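Local coordinates for 5-carboxymethyl-2-hydroxymuconate semialdehyde dehydrogenase (PDB 2D4E) that catalyses the NAD-dependent oxidation of 5-carboxymethyl-2-hydroxymuconate semialdehyde to the corresponding carboxylic acid, a step in aromatic catabolism, at the nicotinamide-adenine-dinucleotide site and the interface of chains B and A. Residues are numbered along the deposited sequence; one frame, centred on the assembly and turned at random. Chains: chain A/B, 5-carboxymethyl-2-hydroxymuconate semialdehyde dehydrogenase.

Contact 1: the nicotinamide-adenine-dinucleotide site. Residues chain A 169-173, 178, 196, 198-199, 229, 233-234, 247-250, 253, 257, 271-273, 305, 409, 411. With NAD (nicotinamide-adenine-dinucleotide), chain C; NA (sodium ion), chain D.
NAD lies almost wholly buried in the Rossmann-type cofactor cleft of an aldehyde dehydrogenase. At its middle lies A:Glu250. CB sits near the alpha-phosphate oxygen O2A, and CG, anti to the carbonyl carbon (chi1 -54°), comes within 3.5 Å of NAD O3, the oxygen bridging the phosphates. The chain then runs on extended (chi2 -170°), so that OE1 binds the sodium ion NA at 2.3 Å; O1N, O3 and O1A of the diphosphate also bind this ion. The ion may come from purification or crystallisation, and its irregular shell may include unseen ligands. The backbone N of the same residue donates to NAD O2A at 3.1 Å, and A:Thr253 OG1 adds a second bond to that oxygen at 2.8 Å.

At the adenosine end, A:Gly229 CA and A:Thr253 CG2 sandwich the five-membered ring of the adenine. The ribose 2'-hydroxyl O2B takes a bond from A:Lys196 NZ at 2.8 Å and donates to the syn lone pair of A:Glu199 OE2.

At the other end, A:Glu409 reaches out extended and takes both hydroxyls of the nicotinamide ribose, OE1 meeting NAD O2D at 2.5 Å and OE2 meeting O3D at 2.6 Å. A:Phe411 lays a ring face under C3D. A:Thr248 CG2 and A:Cys305 CB press on opposite faces of the nicotinamide, whose N7N donates to A:Leu272 O at 3.1 Å. The site thereby holds the hydride-accepting ring beside A:Cys305, the family's catalytic nucleophile, with A:Glu271, the likely general base, nearby.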
# COMPACT_ATOMS: atom_id res chain seq x y z
N ILE A 169 12.21 7.17 26.71
CA ILE A 169 13.28 7.97 27.31
C ILE A 169 13.57 9.19 26.42
O ILE A 169 14.02 9.06 25.29
CB ILE A 169 14.54 7.10 27.50
CG1 ILE A 169 14.16 5.83 28.27
CG2 ILE A 169 15.60 7.85 28.25
CD1 ILE A 169 15.30 4.84 28.44
N THR A 170 13.30 10.38 26.96
CA THR A 170 13.44 11.63 26.20
C THR A 170 14.50 12.64 26.65
O THR A 170 14.98 12.59 27.77
CB THR A 170 12.08 12.32 26.18
OG1 THR A 170 11.56 12.39 27.51
CG2 THR A 170 11.10 11.53 25.31
N PRO A 171 14.86 13.58 25.75
CA PRO A 171 15.86 14.63 25.99
C PRO A 171 15.33 15.88 26.68
O PRO A 171 14.12 16.09 26.77
CB PRO A 171 16.38 14.91 24.59
CG PRO A 171 15.14 14.80 23.77
CD PRO A 171 14.44 13.58 24.34
N TRP A 172 16.25 16.73 27.13
CA TRP A 172 15.88 17.95 27.85
C TRP A 172 15.47 19.19 27.06
O TRP A 172 14.91 20.11 27.65
CB TRP A 172 17.02 18.35 28.80
CG TRP A 172 18.37 18.49 28.14
CD1 TRP A 172 19.42 17.63 28.24
CD2 TRP A 172 18.80 19.54 27.25
NE1 TRP A 172 20.48 18.06 27.48
CE2 TRP A 172 20.13 19.23 26.86
CE3 TRP A 172 18.20 20.70 26.75
CZ2 TRP A 172 20.86 20.05 25.98
CZ3 TRP A 172 18.93 21.51 25.88
CH2 TRP A 172 20.25 21.18 25.51
N ASN A 173 15.73 19.23 25.76
CA ASN A 173 15.42 20.44 25.00
C ASN A 173 13.95 20.73 24.71
O ASN A 173 13.53 21.88 24.82
CB ASN A 173 16.25 20.46 23.70
CG ASN A 173 15.77 19.47 22.67
OD1 ASN A 173 15.43 18.33 23.00
ND2 ASN A 173 15.75 19.88 21.41
N LEU A 178 8.67 16.25 22.31
CA LEU A 178 9.38 15.00 22.07
C LEU A 178 8.86 13.79 22.83
O LEU A 178 9.05 12.66 22.38
CB LEU A 178 10.87 15.21 22.34
CG LEU A 178 11.47 16.32 21.48
CD1 LEU A 178 12.95 16.45 21.78
CD2 LEU A 178 11.25 16.03 20.00
N LYS A 196 10.38 8.22 31.00
CA LYS A 196 11.54 8.61 31.83
C LYS A 196 12.12 9.83 31.12
O LYS A 196 12.95 9.71 30.22
CB LYS A 196 12.58 7.48 31.88
CG LYS A 196 13.38 7.42 33.19
CD LYS A 196 14.07 8.75 33.53
CE LYS A 196 15.22 9.07 32.57
NZ LYS A 196 15.81 10.42 32.80
N ALA A 198 14.14 13.62 30.55
CA ALA A 198 15.45 14.20 30.85
C ALA A 198 15.42 14.88 32.21
O ALA A 198 14.46 15.59 32.53
CB ALA A 198 15.83 15.20 29.78
N GLU A 199 16.46 14.67 33.01
CA GLU A 199 16.52 15.25 34.34
C GLU A 199 16.70 16.77 34.39
O GLU A 199 16.38 17.40 35.40
CB GLU A 199 17.60 14.56 35.18
CG GLU A 199 19.00 14.48 34.56
CD GLU A 199 19.23 13.21 33.73
OE1 GLU A 199 20.35 12.65 33.79
OE2 GLU A 199 18.30 12.78 33.01
N GLY A 229 19.61 9.51 34.13
CA GLY A 229 19.75 8.50 33.10
C GLY A 229 20.39 7.21 33.58
O GLY A 229 19.90 6.12 33.27
N GLY A 233 16.80 5.79 34.20
CA GLY A 233 16.91 5.44 32.79
C GLY A 233 17.41 4.03 32.54
O GLY A 233 16.75 3.24 31.88
N ALA A 234 18.59 3.73 33.06
CA ALA A 234 19.18 2.40 32.88
C ALA A 234 18.31 1.31 33.48
O ALA A 234 18.29 0.19 32.97
CB ALA A 234 20.57 2.35 33.49
N LEU A 247 14.16 5.94 22.21
CA LEU A 247 15.19 6.79 22.76
C LEU A 247 15.43 7.98 21.86
O LEU A 247 15.61 7.84 20.65
CB LEU A 247 16.50 6.03 22.95
CG LEU A 247 17.70 6.92 23.32
CD1 LEU A 247 17.47 7.60 24.66
CD2 LEU A 247 18.96 6.07 23.37
N THR A 248 15.40 9.15 22.46
CA THR A 248 15.65 10.38 21.75
C THR A 248 16.76 11.05 22.56
O THR A 248 16.52 11.54 23.67
CB THR A 248 14.40 11.26 21.70
OG1 THR A 248 13.34 10.54 21.04
CG2 THR A 248 14.66 12.53 20.91
N GLY A 249 17.97 11.02 22.02
CA GLY A 249 19.11 11.59 22.73
C GLY A 249 20.40 11.47 21.94
O GLY A 249 20.37 11.33 20.72
N GLU A 250 21.52 11.51 22.64
CA GLU A 250 22.83 11.43 22.00
C GLU A 250 23.14 10.05 21.46
O GLU A 250 22.67 9.04 21.99
CB GLU A 250 23.93 11.86 22.98
CG GLU A 250 23.69 13.22 23.61
CD GLU A 250 24.89 13.72 24.39
OE1 GLU A 250 24.69 14.48 25.35
OE2 GLU A 250 26.03 13.36 24.03
N THR A 253 24.59 7.69 23.84
CA THR A 253 23.59 7.16 24.75
C THR A 253 22.90 6.00 24.05
O THR A 253 22.48 5.03 24.68
CB THR A 253 22.55 8.23 25.12
OG1 THR A 253 23.21 9.36 25.70
CG2 THR A 253 21.54 7.67 26.13
N VAL A 257 22.50 2.32 25.69
CA VAL A 257 21.17 1.75 25.83
C VAL A 257 21.01 0.45 25.06
O VAL A 257 20.43 -0.51 25.57
CB VAL A 257 20.09 2.75 25.38
CG1 VAL A 257 18.74 2.06 25.26
CG2 VAL A 257 20.00 3.87 26.40
N GLU A 271 16.29 7.88 17.98
CA GLU A 271 16.38 9.12 17.21
C GLU A 271 17.55 9.77 17.94
O GLU A 271 17.40 10.30 19.04
CB GLU A 271 15.09 9.93 17.36
CG GLU A 271 13.88 9.26 16.71
CD GLU A 271 12.59 10.02 16.95
OE1 GLU A 271 12.51 10.71 17.99
OE2 GLU A 271 11.65 9.90 16.13
N LEU A 272 18.72 9.69 17.33
CA LEU A 272 19.94 10.18 17.96
C LEU A 272 20.49 11.51 17.42
O LEU A 272 19.75 12.32 16.87
CB LEU A 272 20.99 9.07 17.90
CG LEU A 272 20.41 7.69 18.29
CD1 LEU A 272 21.43 6.60 18.05
CD2 LEU A 272 19.97 7.69 19.76
N GLY A 273 21.80 11.71 17.59
CA GLY A 273 22.44 12.94 17.18
C GLY A 273 22.42 13.32 15.71
O GLY A 273 21.99 12.54 14.85
N CYS A 305 17.95 19.16 17.20
CA CYS A 305 18.63 18.02 16.59
C CYS A 305 18.80 18.14 15.09
O CYS A 305 19.79 17.67 14.53
CB CYS A 305 17.88 16.73 16.90
SG CYS A 305 16.20 16.63 16.20
N GLU A 409 28.76 16.93 17.09
CA GLU A 409 27.58 17.70 17.40
C GLU A 409 27.84 18.60 18.61
O GLU A 409 28.23 18.13 19.68
CB GLU A 409 26.40 16.77 17.70
CG GLU A 409 25.07 17.51 17.83
CD GLU A 409 23.91 16.60 18.20
OE1 GLU A 409 22.76 16.95 17.87
OE2 GLU A 409 24.16 15.56 18.84
N PHE A 411 25.40 21.09 19.53
CA PHE A 411 24.08 21.29 20.12
C PHE A 411 23.96 22.63 20.82
O PHE A 411 23.50 22.73 21.97
CB PHE A 411 23.73 20.15 21.08
CG PHE A 411 22.27 19.82 21.13
CD1 PHE A 411 21.59 19.46 19.97
CD2 PHE A 411 21.56 19.89 22.32
CE1 PHE A 411 20.22 19.18 19.99
CE2 PHE A 411 20.18 19.60 22.36
CZ PHE A 411 19.51 19.25 21.19
PA NAD C . 20.96 12.25 26.63
O1A NAD C . 21.98 12.16 27.67
O2A NAD C . 21.05 11.14 25.66
O5B NAD C . 19.44 12.24 27.19
C5B NAD C . 18.32 11.50 26.61
C4B NAD C . 17.72 10.63 27.69
O4B NAD C . 18.71 9.60 27.92
C3B NAD C . 17.55 11.33 29.07
O3B NAD C . 16.19 11.20 29.54
C2B NAD C . 18.59 10.61 29.94
O2B NAD C . 18.20 10.53 31.33
C1B NAD C . 18.68 9.26 29.26
N9A NAD C . 19.91 8.56 29.56
C8A NAD C . 21.20 9.06 29.68
N7A NAD C . 22.12 8.11 29.98
C5A NAD C . 21.36 6.95 30.06
C6A NAD C . 21.72 5.58 30.36
N6A NAD C . 22.97 5.20 30.62
N1A NAD C . 20.68 4.66 30.35
C2A NAD C . 19.38 5.07 30.08
N3A NAD C . 18.96 6.29 29.80
C4A NAD C . 19.99 7.20 29.80
O3 NAD C . 21.12 13.61 25.96
PN NAD C . 20.30 14.95 25.76
O1N NAD C . 21.18 16.04 26.23
O2N NAD C . 18.99 14.83 26.43
O5D NAD C . 20.35 14.84 24.21
C5D NAD C . 20.22 15.88 23.27
C4D NAD C . 20.45 15.01 22.07
O4D NAD C . 19.22 14.42 21.59
C3D NAD C . 21.19 15.63 20.90
O3D NAD C . 22.29 14.82 20.44
C2D NAD C . 20.06 15.79 19.88
O2D NAD C . 20.58 15.82 18.54
C1D NAD C . 19.19 14.59 20.20
N1N NAD C . 17.81 14.72 19.72
C2N NAD C . 17.55 13.94 18.61
C3N NAD C . 16.26 14.02 18.09
C7N NAD C . 15.85 13.22 16.86
O7N NAD C . 14.71 13.34 16.46
N7N NAD C . 16.74 12.43 16.24
C4N NAD C . 15.25 14.90 18.69
C5N NAD C . 15.66 15.65 19.82
C6N NAD C . 16.91 15.62 20.39
NA NA D . 23.23 14.74 27.07

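Contact 2: the interface of chains B and A. Residues chain B 443-446, 449-450, 463-464; chain A 443-446, 449-450, 463-464.
Backbone pairing comes first in this two-fold patch, where the starts of the two helices 446-455 meet. A:Leu446 N donates to B:Arg444 O at 2.8 Å, in the carbonyl plane, and B:Leu446 N returns the bond to A:Arg444 O at 2.9 Å; the pair makes an antiparallel bridge centred on the two Asp445 residues. The cost is a crowded spot at the axis, where B:Arg444 O and A:Arg444 O, both acceptors, stand 2.9 Å apart.

Apolar packing comes from the leucines, which cross at about a right angle. Each holds CG anti to its backbone N (B:Leu446 chi1 179°) and sends its branches into the other chain. A:Leu446 CD2 meets B:Ala449 CB at 3.6 Å and also touches the amide ND2 of B:Asn464. B:Asn464 OD1 accepts from B:Thr443 N while ND2 donates to B:Thr443 O, so these two bonds within the chain fix the amide's rotation, with ND2 turned to the leucine methyl.

Charged groups meet loosely. The extended B:Arg444 lays CD 3.6 Å from A:Asp445 OD2, while its NE reaches that carboxylate through a water. The pairing may well belong to the working oligomer, though the structure alone does not show that.

Last come the imidazoles, tip to tip with their planes 58° apart: B:His450 NE2 and A:His450 NE2 share a hydrogen bond of 2.7 Å, so one NE2 would have to carry the proton and the other accept it.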
# COMPACT_ATOMS: atom_id res chain seq x y z
N THR B 443 12.03 23.13 -18.55
CA THR B 443 12.48 24.25 -17.75
C THR B 443 13.43 23.73 -16.67
O THR B 443 13.29 22.59 -16.22
CB THR B 443 11.29 24.96 -17.07
OG1 THR B 443 11.76 26.12 -16.38
CG2 THR B 443 10.61 24.03 -16.07
N ARG B 444 14.38 24.56 -16.26
CA ARG B 444 15.34 24.15 -15.23
C ARG B 444 14.90 24.54 -13.82
O ARG B 444 15.46 24.06 -12.84
CB ARG B 444 16.72 24.74 -15.51
CG ARG B 444 17.50 24.09 -16.65
CD ARG B 444 18.94 24.57 -16.60
NE ARG B 444 19.82 23.97 -17.61
CZ ARG B 444 20.10 24.52 -18.78
NH1 ARG B 444 19.57 25.69 -19.12
NH2 ARG B 444 20.94 23.91 -19.61
N ASP B 445 13.90 25.40 -13.71
CA ASP B 445 13.43 25.85 -12.41
C ASP B 445 12.65 24.76 -11.68
O ASP B 445 11.59 24.33 -12.12
CB ASP B 445 12.56 27.10 -12.56
CG ASP B 445 12.25 27.75 -11.24
OD1 ASP B 445 11.20 27.45 -10.64
OD2 ASP B 445 13.08 28.57 -10.79
N LEU B 446 13.20 24.31 -10.55
CA LEU B 446 12.60 23.26 -9.73
C LEU B 446 11.14 23.50 -9.38
O LEU B 446 10.27 22.69 -9.72
CB LEU B 446 13.41 23.11 -8.43
CG LEU B 446 12.92 22.06 -7.42
CD1 LEU B 446 13.02 20.68 -8.04
CD2 LEU B 446 13.77 22.12 -6.16
N ALA B 449 8.67 23.70 -12.43
CA ALA B 449 8.43 22.39 -13.00
C ALA B 449 7.35 21.60 -12.24
O ALA B 449 6.37 21.17 -12.84
CB ALA B 449 9.74 21.59 -13.02
N HIS B 450 7.53 21.43 -10.94
CA HIS B 450 6.57 20.68 -10.12
C HIS B 450 5.23 21.37 -10.04
O HIS B 450 4.19 20.71 -10.00
CB HIS B 450 7.14 20.46 -8.72
CG HIS B 450 8.27 19.49 -8.68
ND1 HIS B 450 8.09 18.13 -8.86
CD2 HIS B 450 9.61 19.68 -8.56
CE1 HIS B 450 9.27 17.53 -8.86
NE2 HIS B 450 10.20 18.45 -8.68
N LEU B 463 8.84 15.87 -17.49
CA LEU B 463 9.65 17.06 -17.28
C LEU B 463 11.01 16.88 -17.93
O LEU B 463 11.71 15.90 -17.66
CB LEU B 463 9.82 17.32 -15.78
CG LEU B 463 8.54 17.48 -14.96
CD1 LEU B 463 8.92 17.70 -13.50
CD2 LEU B 463 7.72 18.64 -15.49
N ASN B 464 11.37 17.81 -18.80
CA ASN B 464 12.67 17.79 -19.48
C ASN B 464 13.05 16.55 -20.27
O ASN B 464 14.21 16.14 -20.28
CB ASN B 464 13.78 18.11 -18.48
CG ASN B 464 13.66 19.51 -17.93
OD1 ASN B 464 13.39 20.45 -18.67
ND2 ASN B 464 13.86 19.66 -16.62
N THR A 443 19.11 25.34 -4.29
CA THR A 443 19.51 25.46 -5.69
C THR A 443 18.21 25.52 -6.48
O THR A 443 17.20 24.94 -6.06
CB THR A 443 20.33 24.24 -6.15
OG1 THR A 443 20.85 24.48 -7.47
CG2 THR A 443 19.45 22.98 -6.18
N ARG A 444 18.21 26.22 -7.61
CA ARG A 444 17.01 26.31 -8.43
C ARG A 444 16.99 25.24 -9.51
O ARG A 444 15.95 24.98 -10.11
CB ARG A 444 16.90 27.69 -9.09
CG ARG A 444 16.47 28.84 -8.18
CD ARG A 444 16.07 30.03 -9.06
NE ARG A 444 15.59 31.21 -8.33
CZ ARG A 444 16.37 32.18 -7.87
NH1 ARG A 444 17.68 32.14 -8.06
NH2 ARG A 444 15.82 33.22 -7.25
N ASP A 445 18.13 24.62 -9.76
CA ASP A 445 18.22 23.60 -10.80
C ASP A 445 17.49 22.30 -10.45
O ASP A 445 17.84 21.61 -9.49
CB ASP A 445 19.68 23.30 -11.13
CG ASP A 445 19.84 22.43 -12.36
OD1 ASP A 445 19.94 21.19 -12.23
OD2 ASP A 445 19.84 23.00 -13.48
N LEU A 446 16.48 21.98 -11.25
CA LEU A 446 15.66 20.79 -11.05
C LEU A 446 16.46 19.50 -10.92
O LEU A 446 16.39 18.82 -9.90
CB LEU A 446 14.64 20.66 -12.19
CG LEU A 446 13.71 19.44 -12.22
CD1 LEU A 446 12.94 19.35 -10.93
CD2 LEU A 446 12.74 19.56 -13.39
N ALA A 449 18.87 19.26 -7.90
CA ALA A 449 18.10 19.13 -6.66
C ALA A 449 17.73 17.68 -6.32
O ALA A 449 18.07 17.17 -5.26
CB ALA A 449 16.85 19.99 -6.73
N HIS A 450 17.01 17.02 -7.23
CA HIS A 450 16.58 15.64 -7.02
C HIS A 450 17.76 14.68 -6.95
O HIS A 450 17.74 13.72 -6.19
CB HIS A 450 15.62 15.22 -8.12
CG HIS A 450 14.28 15.87 -8.02
ND1 HIS A 450 13.35 15.52 -7.07
CD2 HIS A 450 13.74 16.91 -8.71
CE1 HIS A 450 12.29 16.30 -7.18
NE2 HIS A 450 12.50 17.15 -8.17
N LEU A 463 14.37 20.70 0.26
CA LEU A 463 14.82 21.45 -0.89
C LEU A 463 14.27 22.86 -0.84
O LEU A 463 13.06 23.06 -0.78
CB LEU A 463 14.37 20.76 -2.18
CG LEU A 463 14.84 19.31 -2.36
CD1 LEU A 463 14.31 18.75 -3.68
CD2 LEU A 463 16.37 19.27 -2.33
N ASN A 464 15.17 23.83 -0.84
CA ASN A 464 14.81 25.24 -0.82
C ASN A 464 13.89 25.71 0.29
O ASN A 464 12.98 26.53 0.07
CB ASN A 464 14.23 25.64 -2.18
CG ASN A 464 15.23 25.47 -3.30
OD1 ASN A 464 16.42 25.75 -3.11
ND2 ASN A 464 14.77 25.03 -4.46
O HOH W 1 20.99 21.52 -15.82

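Contact 3: the interface of chains B and A. Residues chain B 143-147, 157-159; chain A 143-147, 157-159.
Each Tyr157 ring in this member of the aldehyde dehydrogenase family has Val159 CG1 of its own chain at its edge, in plane, and it is the tyrosine's CB that meets the partner, B:Tyr157 CB lying 3.7 Å from A:Thr147 CG2. The guanidinium of B:Arg146 and the carboxylate of A:Glu144 are turned 74° apart, in a long salt bridge from NH2 to OE2 of 3.4 Å. Between these groups runs an antiparallel beta pairing of the two strands 145-147; it plausibly serves assembly.

Its two-fold passes between the Arg146 residues. B:Thr147 N donates to A:Asp145 O at 3.1 Å, from well above the carbonyl plane.

B:Thr147 OG1 takes the crowded position between its backbone N and carbonyl carbon (chi1 55°), which aims it across the boundary. There it donates to A:Thr158 O at 2.7 Å, nearly along the C=O axis, and accepts from A:Asp145 N at 2.9 Å. Its methyl CG2 packs against A:Thr147 CG2 at 3.6 Å. An alanine here would remove the hydroxyl and methyl, and would probably leave A:Asp145 N and A:Thr158 O without these partners and loosen the packing at the axis.

Behind this, A:Thr158 OG1 donates to A:Asp145 OD1 at 2.5 Å and accepts from A:Arg146 N, bracing the strand within its chain. A water joins B:Arg146 NE to A:Asp145 O, the latter at 2.8 Å.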
# COMPACT_ATOMS: atom_id res chain seq x y z
N MET B 143 -4.74 -11.66 -6.88
CA MET B 143 -5.86 -11.73 -5.93
C MET B 143 -5.64 -10.92 -4.67
O MET B 143 -6.55 -10.75 -3.87
CB MET B 143 -6.11 -13.19 -5.52
CG MET B 143 -6.37 -14.15 -6.67
SD MET B 143 -6.55 -15.83 -6.03
CE MET B 143 -8.10 -15.64 -5.03
N GLU B 144 -4.43 -10.41 -4.49
CA GLU B 144 -4.05 -9.66 -3.30
C GLU B 144 -4.68 -8.30 -3.05
O GLU B 144 -4.84 -7.48 -3.96
CB GLU B 144 -2.52 -9.48 -3.27
CG GLU B 144 -1.74 -10.78 -3.33
CD GLU B 144 -0.25 -10.57 -3.57
OE1 GLU B 144 0.46 -11.59 -3.75
OE2 GLU B 144 0.22 -9.41 -3.59
N ASP B 145 -5.05 -8.07 -1.80
CA ASP B 145 -5.55 -6.78 -1.38
C ASP B 145 -5.26 -6.54 0.09
O ASP B 145 -4.12 -6.68 0.52
CB ASP B 145 -7.03 -6.55 -1.67
CG ASP B 145 -7.37 -5.05 -1.73
OD1 ASP B 145 -8.47 -4.63 -1.33
OD2 ASP B 145 -6.50 -4.28 -2.18
N ARG B 146 -6.29 -6.24 0.88
CA ARG B 146 -6.06 -5.88 2.28
C ARG B 146 -6.89 -6.57 3.36
O ARG B 146 -7.83 -7.31 3.08
CB ARG B 146 -6.27 -4.37 2.41
CG ARG B 146 -5.57 -3.54 1.34
CD ARG B 146 -6.02 -2.07 1.39
NE ARG B 146 -5.70 -1.45 2.67
CZ ARG B 146 -6.11 -0.24 3.04
NH1 ARG B 146 -6.87 0.50 2.24
NH2 ARG B 146 -5.76 0.25 4.23
N THR B 147 -6.51 -6.32 4.61
CA THR B 147 -7.25 -6.84 5.75
C THR B 147 -7.72 -5.63 6.54
O THR B 147 -7.01 -4.63 6.64
CB THR B 147 -6.39 -7.74 6.69
OG1 THR B 147 -5.22 -7.02 7.13
CG2 THR B 147 -5.99 -9.01 5.98
N TYR B 157 -11.71 -8.84 5.20
CA TYR B 157 -10.53 -8.95 4.36
C TYR B 157 -11.04 -8.85 2.94
O TYR B 157 -12.19 -9.17 2.66
CB TYR B 157 -9.75 -10.25 4.62
CG TYR B 157 -10.40 -11.55 4.20
CD1 TYR B 157 -10.25 -12.04 2.90
CD2 TYR B 157 -11.11 -12.32 5.12
CE1 TYR B 157 -10.79 -13.27 2.53
CE2 TYR B 157 -11.66 -13.56 4.76
CZ TYR B 157 -11.49 -14.03 3.47
OH TYR B 157 -12.02 -15.25 3.10
N THR B 158 -10.19 -8.37 2.04
CA THR B 158 -10.58 -8.20 0.66
C THR B 158 -9.67 -8.97 -0.27
O THR B 158 -8.49 -9.16 0.03
CB THR B 158 -10.55 -6.70 0.27
OG1 THR B 158 -9.25 -6.17 0.55
CG2 THR B 158 -11.58 -5.92 1.09
N VAL B 159 -10.22 -9.43 -1.38
CA VAL B 159 -9.46 -10.16 -2.38
C VAL B 159 -10.00 -9.72 -3.73
O VAL B 159 -11.01 -9.03 -3.80
CB VAL B 159 -9.63 -11.70 -2.25
CG1 VAL B 159 -9.22 -12.15 -0.85
CG2 VAL B 159 -11.07 -12.10 -2.56
N MET A 143 -4.52 -2.40 13.07
CA MET A 143 -4.40 -3.85 12.87
C MET A 143 -4.33 -4.21 11.39
O MET A 143 -4.01 -5.34 11.04
CB MET A 143 -5.61 -4.58 13.48
CG MET A 143 -5.75 -4.42 14.98
SD MET A 143 -7.20 -5.31 15.57
CE MET A 143 -6.62 -7.03 15.43
N GLU A 144 -4.61 -3.24 10.54
CA GLU A 144 -4.64 -3.44 9.10
C GLU A 144 -3.35 -3.77 8.36
O GLU A 144 -2.29 -3.22 8.62
CB GLU A 144 -5.27 -2.21 8.44
CG GLU A 144 -6.67 -1.87 8.94
CD GLU A 144 -7.17 -0.54 8.40
OE1 GLU A 144 -8.28 -0.11 8.81
OE2 GLU A 144 -6.47 0.07 7.56
N ASP A 145 -3.48 -4.71 7.42
CA ASP A 145 -2.38 -5.06 6.55
C ASP A 145 -2.85 -5.65 5.23
O ASP A 145 -3.67 -5.04 4.54
CB ASP A 145 -1.34 -5.98 7.19
CG ASP A 145 0.02 -5.88 6.48
OD1 ASP A 145 0.69 -6.92 6.26
OD2 ASP A 145 0.41 -4.75 6.12
N ARG A 146 -2.38 -6.85 4.89
CA ARG A 146 -2.69 -7.43 3.58
C ARG A 146 -3.23 -8.86 3.48
O ARG A 146 -3.26 -9.61 4.46
CB ARG A 146 -1.42 -7.33 2.73
CG ARG A 146 -0.79 -5.93 2.70
CD ARG A 146 0.53 -5.89 1.92
NE ARG A 146 0.35 -6.34 0.54
CZ ARG A 146 1.33 -6.58 -0.32
NH1 ARG A 146 2.60 -6.42 0.04
NH2 ARG A 146 1.05 -6.99 -1.56
N THR A 147 -3.66 -9.23 2.28
CA THR A 147 -4.12 -10.59 2.00
C THR A 147 -3.25 -11.12 0.87
O THR A 147 -2.90 -10.38 -0.06
CB THR A 147 -5.61 -10.67 1.54
OG1 THR A 147 -5.82 -9.85 0.39
CG2 THR A 147 -6.55 -10.26 2.67
N TYR A 157 -3.35 -14.21 5.21
CA TYR A 157 -3.69 -12.83 5.46
C TYR A 157 -2.84 -12.38 6.62
O TYR A 157 -2.41 -13.20 7.43
CB TYR A 157 -5.20 -12.66 5.73
CG TYR A 157 -5.73 -13.22 7.03
CD1 TYR A 157 -5.69 -12.46 8.20
CD2 TYR A 157 -6.32 -14.48 7.08
CE1 TYR A 157 -6.23 -12.94 9.39
CE2 TYR A 157 -6.87 -14.97 8.27
CZ TYR A 157 -6.82 -14.19 9.42
OH TYR A 157 -7.37 -14.66 10.59
N THR A 158 -2.56 -11.09 6.68
CA THR A 158 -1.74 -10.56 7.75
C THR A 158 -2.46 -9.48 8.54
O THR A 158 -3.28 -8.73 8.00
CB THR A 158 -0.44 -9.95 7.18
OG1 THR A 158 -0.78 -8.94 6.22
CG2 THR A 158 0.40 -11.02 6.49
N VAL A 159 -2.14 -9.42 9.82
CA VAL A 159 -2.71 -8.42 10.71
C VAL A 159 -1.58 -7.95 11.62
O VAL A 159 -0.51 -8.55 11.66
CB VAL A 159 -3.86 -9.00 11.57
CG1 VAL A 159 -4.98 -9.51 10.67
CG2 VAL A 159 -3.34 -10.12 12.47
O HOH W 2 -4.97 -2.66 5.10

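Contacts 2 and 3 join the same two chains and obey the same two-fold, yet their C-alpha centres stand about 39 Å apart, so the pair is held at two separated places that should resist rocking. Contact 1 lies within chain A, its C-alpha centre about 37 Å from that of each, and draws no residue from chain B among those given. The three share no residues. Sequence brings contacts 1 and 3 closer: strand 154-162, which braces contact 3, is followed by strand 166-169, whose last residue touches the cofactor. The NAD site thus appears to be built within one chain, and any coupling would probably be indirect.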